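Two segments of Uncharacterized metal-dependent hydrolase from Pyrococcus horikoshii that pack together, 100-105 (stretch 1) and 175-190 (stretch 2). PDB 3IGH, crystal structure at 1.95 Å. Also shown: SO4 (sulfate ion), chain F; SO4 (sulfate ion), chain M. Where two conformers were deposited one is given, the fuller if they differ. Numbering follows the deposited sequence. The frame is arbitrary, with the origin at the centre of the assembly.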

# COMPACT_ATOMS: atom_id res chain seq x y z
N GLY A 100 8.03 12.63 -30.14
CA GLY A 100 8.64 12.49 -28.83
C GLY A 100 10.10 12.90 -28.76
O GLY A 100 10.73 13.18 -29.78
N ARG A 101 10.61 12.90 -27.53
CA ARG A 101 11.98 13.30 -27.23
C ARG A 101 12.99 12.37 -27.90
O ARG A 101 13.94 12.83 -28.56
CB ARG A 101 12.17 13.26 -25.71
CG ARG A 101 13.31 14.08 -25.16
CD ARG A 101 13.18 14.21 -23.64
NE ARG A 101 13.50 12.97 -22.93
CZ ARG A 101 12.62 12.10 -22.44
NH1 ARG A 101 11.30 12.31 -22.57
NH2 ARG A 101 13.06 11.01 -21.82
N ILE A 102 12.78 11.07 -27.75
CA ILE A 102 13.65 10.06 -28.34
C ILE A 102 12.79 9.24 -29.28
O ILE A 102 11.66 8.87 -28.92
CB ILE A 102 14.25 9.13 -27.26
CG1 ILE A 102 15.08 9.94 -26.27
CG2 ILE A 102 15.13 8.06 -27.87
CD1 ILE A 102 14.95 9.44 -24.89
N ILE A 103 13.30 8.98 -30.48
CA ILE A 103 12.57 8.19 -31.46
C ILE A 103 13.00 6.74 -31.37
O ILE A 103 14.13 6.39 -31.71
CB ILE A 103 12.76 8.74 -32.90
CG1 ILE A 103 12.43 10.25 -32.97
CG2 ILE A 103 11.91 7.95 -33.90
CD1 ILE A 103 11.02 10.64 -32.50
N PHE A 104 12.10 5.91 -30.86
CA PHE A 104 12.33 4.47 -30.76
C PHE A 104 11.61 3.79 -31.92
O PHE A 104 10.48 4.13 -32.25
CB PHE A 104 11.80 3.92 -29.42
CG PHE A 104 12.61 4.32 -28.22
CD1 PHE A 104 13.84 3.72 -27.96
CD2 PHE A 104 12.13 5.28 -27.33
CE1 PHE A 104 14.59 4.07 -26.83
CE2 PHE A 104 12.87 5.64 -26.20
CZ PHE A 104 14.10 5.04 -25.95
N GLY A 105 12.29 2.83 -32.53
CA GLY A 105 11.71 2.07 -33.63
C GLY A 105 11.98 0.59 -33.48
O GLY A 105 12.83 0.19 -32.69
N VAL A 175 20.46 0.84 -19.62
CA VAL A 175 20.68 2.29 -19.59
C VAL A 175 19.43 3.08 -19.99
O VAL A 175 19.07 4.08 -19.34
CB VAL A 175 21.91 2.68 -20.47
CG1 VAL A 175 21.99 4.17 -20.69
CG2 VAL A 175 23.20 2.17 -19.84
N ILE A 176 18.75 2.62 -21.04
CA ILE A 176 17.47 3.21 -21.42
C ILE A 176 16.47 3.11 -20.26
O ILE A 176 15.85 4.11 -19.89
CB ILE A 176 16.89 2.54 -22.71
CG1 ILE A 176 17.72 2.91 -23.94
CG2 ILE A 176 15.43 2.97 -22.94
CD1 ILE A 176 17.51 1.97 -25.12
N ASN A 177 16.34 1.92 -19.68
CA ASN A 177 15.34 1.69 -18.64
C ASN A 177 15.60 2.39 -17.30
O ASN A 177 14.66 2.79 -16.61
CB ASN A 177 15.15 0.19 -18.41
CG ASN A 177 14.41 -0.47 -19.55
OD1 ASN A 177 13.75 0.19 -20.36
ND2 ASN A 177 14.50 -1.79 -19.61
N GLU A 178 16.88 2.54 -16.96
CA GLU A 178 17.25 3.10 -15.66
C GLU A 178 17.61 4.57 -15.70
O GLU A 178 17.36 5.29 -14.74
CB GLU A 178 18.41 2.30 -15.05
CG GLU A 178 18.01 0.90 -14.63
CD GLU A 178 19.18 0.03 -14.23
OE1 GLU A 178 20.34 0.49 -14.30
OE2 GLU A 178 18.93 -1.13 -13.84
N ARG A 179 18.19 5.02 -16.80
CA ARG A 179 18.76 6.37 -16.85
C ARG A 179 18.10 7.27 -17.88
O ARG A 179 17.75 8.41 -17.56
CB ARG A 179 20.27 6.27 -17.11
CG ARG A 179 21.05 7.55 -16.83
CD ARG A 179 22.53 7.25 -16.90
NE ARG A 179 23.02 7.23 -18.29
CZ ARG A 179 23.99 6.44 -18.73
NH1 ARG A 179 24.60 5.58 -17.92
NH2 ARG A 179 24.36 6.51 -20.00
N VAL A 180 17.92 6.78 -19.10
CA VAL A 180 17.44 7.61 -20.20
C VAL A 180 15.95 7.99 -20.07
O VAL A 180 15.57 9.15 -20.23
CB VAL A 180 17.74 6.95 -21.58
CG1 VAL A 180 17.15 7.75 -22.70
CG2 VAL A 180 19.25 6.78 -21.79
N LEU A 181 15.11 7.00 -19.75
CA LEU A 181 13.70 7.24 -19.52
C LEU A 181 13.53 7.84 -18.13
O LEU A 181 14.24 7.46 -17.20
CB LEU A 181 12.90 5.94 -19.65
CG LEU A 181 12.88 5.26 -21.03
CD1 LEU A 181 12.12 3.92 -20.94
CD2 LEU A 181 12.26 6.17 -22.09
N THR A 182 12.60 8.80 -18.02
CA THR A 182 12.27 9.41 -16.72
C THR A 182 11.02 8.75 -16.17
O THR A 182 10.32 8.06 -16.90
CB THR A 182 11.97 10.91 -16.87
OG1 THR A 182 10.81 11.07 -17.69
CG2 THR A 182 13.16 11.65 -17.50
N VAL A 183 10.72 9.00 -14.89
CA VAL A 183 9.46 8.55 -14.30
C VAL A 183 8.25 9.04 -15.10
O VAL A 183 7.30 8.27 -15.34
CB VAL A 183 9.34 8.94 -12.80
CG1 VAL A 183 7.96 8.56 -12.23
CG2 VAL A 183 10.44 8.26 -12.00
N GLU A 184 8.31 10.30 -15.56
CA GLU A 184 7.24 10.88 -16.37
C GLU A 184 7.01 10.08 -17.67
O GLU A 184 5.86 9.93 -18.10
CB GLU A 184 7.51 12.36 -16.69
CG GLU A 184 7.91 13.22 -15.49
CD GLU A 184 9.42 13.29 -15.30
OE1 GLU A 184 9.95 12.54 -14.45
OE2 GLU A 184 10.07 14.10 -16.00
N ASP A 185 8.09 9.58 -18.27
CA ASP A 185 7.99 8.72 -19.46
C ASP A 185 7.25 7.42 -19.13
O ASP A 185 6.38 6.99 -19.88
CB ASP A 185 9.37 8.35 -20.00
CG ASP A 185 10.08 9.54 -20.62
OD1 ASP A 185 9.41 10.48 -21.11
OD2 ASP A 185 11.32 9.53 -20.60
N TYR A 186 7.62 6.81 -18.01
CA TYR A 186 6.96 5.58 -17.53
C TYR A 186 5.49 5.80 -17.23
O TYR A 186 4.66 4.95 -17.56
CB TYR A 186 7.68 5.01 -16.31
CG TYR A 186 8.90 4.17 -16.62
CD1 TYR A 186 10.17 4.75 -16.69
CD2 TYR A 186 8.79 2.79 -16.81
CE1 TYR A 186 11.30 3.98 -16.95
CE2 TYR A 186 9.91 2.01 -17.09
CZ TYR A 186 11.16 2.62 -17.15
OH TYR A 186 12.26 1.86 -17.40
N VAL A 187 5.15 6.95 -16.62
CA VAL A 187 3.74 7.29 -16.36
C VAL A 187 2.98 7.33 -17.70
O VAL A 187 1.91 6.74 -17.83
CB VAL A 187 3.58 8.63 -15.56
CG1 VAL A 187 2.12 9.09 -15.51
CG2 VAL A 187 4.11 8.48 -14.14
N TYR A 188 3.56 8.00 -18.69
CA TYR A 188 2.98 8.11 -20.03
C TYR A 188 2.80 6.73 -20.69
O TYR A 188 1.73 6.43 -21.22
CB TYR A 188 3.85 9.04 -20.89
CG TYR A 188 3.44 9.13 -22.34
CD1 TYR A 188 2.45 10.02 -22.75
CD2 TYR A 188 4.05 8.34 -23.31
CE1 TYR A 188 2.07 10.11 -24.09
CE2 TYR A 188 3.68 8.42 -24.65
CZ TYR A 188 2.69 9.30 -25.03
OH TYR A 188 2.33 9.38 -26.35
N TYR A 189 3.85 5.89 -20.63
CA TYR A 189 3.79 4.55 -21.22
C TYR A 189 2.75 3.66 -20.55
O TYR A 189 2.00 2.96 -21.23
CB TYR A 189 5.15 3.88 -21.19
CG TYR A 189 6.18 4.49 -22.12
CD1 TYR A 189 5.83 4.95 -23.38
CD2 TYR A 189 7.52 4.58 -21.73
CE1 TYR A 189 6.78 5.49 -24.25
CE2 TYR A 189 8.47 5.13 -22.58
CZ TYR A 189 8.10 5.59 -23.83
OH TYR A 189 9.04 6.13 -24.66
N ILE A 190 2.69 3.70 -19.22
CA ILE A 190 1.73 2.87 -18.48
C ILE A 190 0.29 3.33 -18.75
O ILE A 190 -0.61 2.51 -18.92
CB ILE A 190 2.05 2.81 -16.96
CG1 ILE A 190 3.36 2.06 -16.74
CG2 ILE A 190 0.93 2.09 -16.18
CD1 ILE A 190 4.04 2.36 -15.39
S SO4 F . 13.45 11.05 -13.14
O1 SO4 F . 12.22 11.80 -12.92
O2 SO4 F . 14.26 11.71 -14.15
O3 SO4 F . 14.20 10.97 -11.89
O4 SO4 F . 13.12 9.71 -13.57
S SO4 M . 7.55 16.12 -30.74
O1 SO4 M . 7.70 17.50 -31.18
O2 SO4 M . 7.54 15.24 -31.90
O3 SO4 M . 8.66 15.77 -29.86
O4 SO4 M . 6.29 15.97 -30.01

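Stretch 1 runs through a loop into a strand that begins at Ile103, while stretch 2 is a helix, a short break and a second helix. The first helix ends with a wider pi-type turn at 176-180, where Val180 N bonds to Val175 O (2.9 Å) and Leu181 N to Ile176 O (3.0 Å). Leu181 then leaves helical geometry, and Thr182 caps the next helix: Thr182 OG1 accepts from Asp185 N at 3.2 Å. The backbones stay well apart, with Ile102 CA and Leu181 CA 9.3 Å from each other, so side chains must bridge the gap.

Arg101, with chi1 and chi2 both t and chi3 p, extends its guanidinium to Asp185 and forms a two-pronged salt bridge, Arg101 NH1 to Asp185 OD1 at 3.0 Å and Arg101 NH2 to Asp185 OD2 at 2.6 Å, both nearly straight. The carboxylate lies at the guanidinium edge, where the N-H groups point. Asp185 OD2 also accepts from Thr182 N at 3.0 Å, so one short acid both closes the capping box and receives the arginine.

Beyond this polar clasp the contact is mostly apolar. Ile102 CD1 comes within 3.5 Å of Val180 CG1, a close fit between branched side chains. Phe104, buried and pointing toward stretch 2, gives up the largest area of any residue here. Its ring spans both sides of the helix break: Phe104 CZ is 3.9 Å from Ile176 CG2, and Phe104 CE2 is 4.2 Å from Leu181 CD2 and equally far from Tyr189 OH. Leu181 points sideways at CB, yet its end comes nearer the ring. Ile103, between Ile102 and Phe104, is out of reach, in keeping with the alternation of an extended chain. The rule is economical: a charged pair at an exposed arginine, aliphatic and aromatic packing alongside, most fully buried around Phe104, and only 300 Å² buried in all.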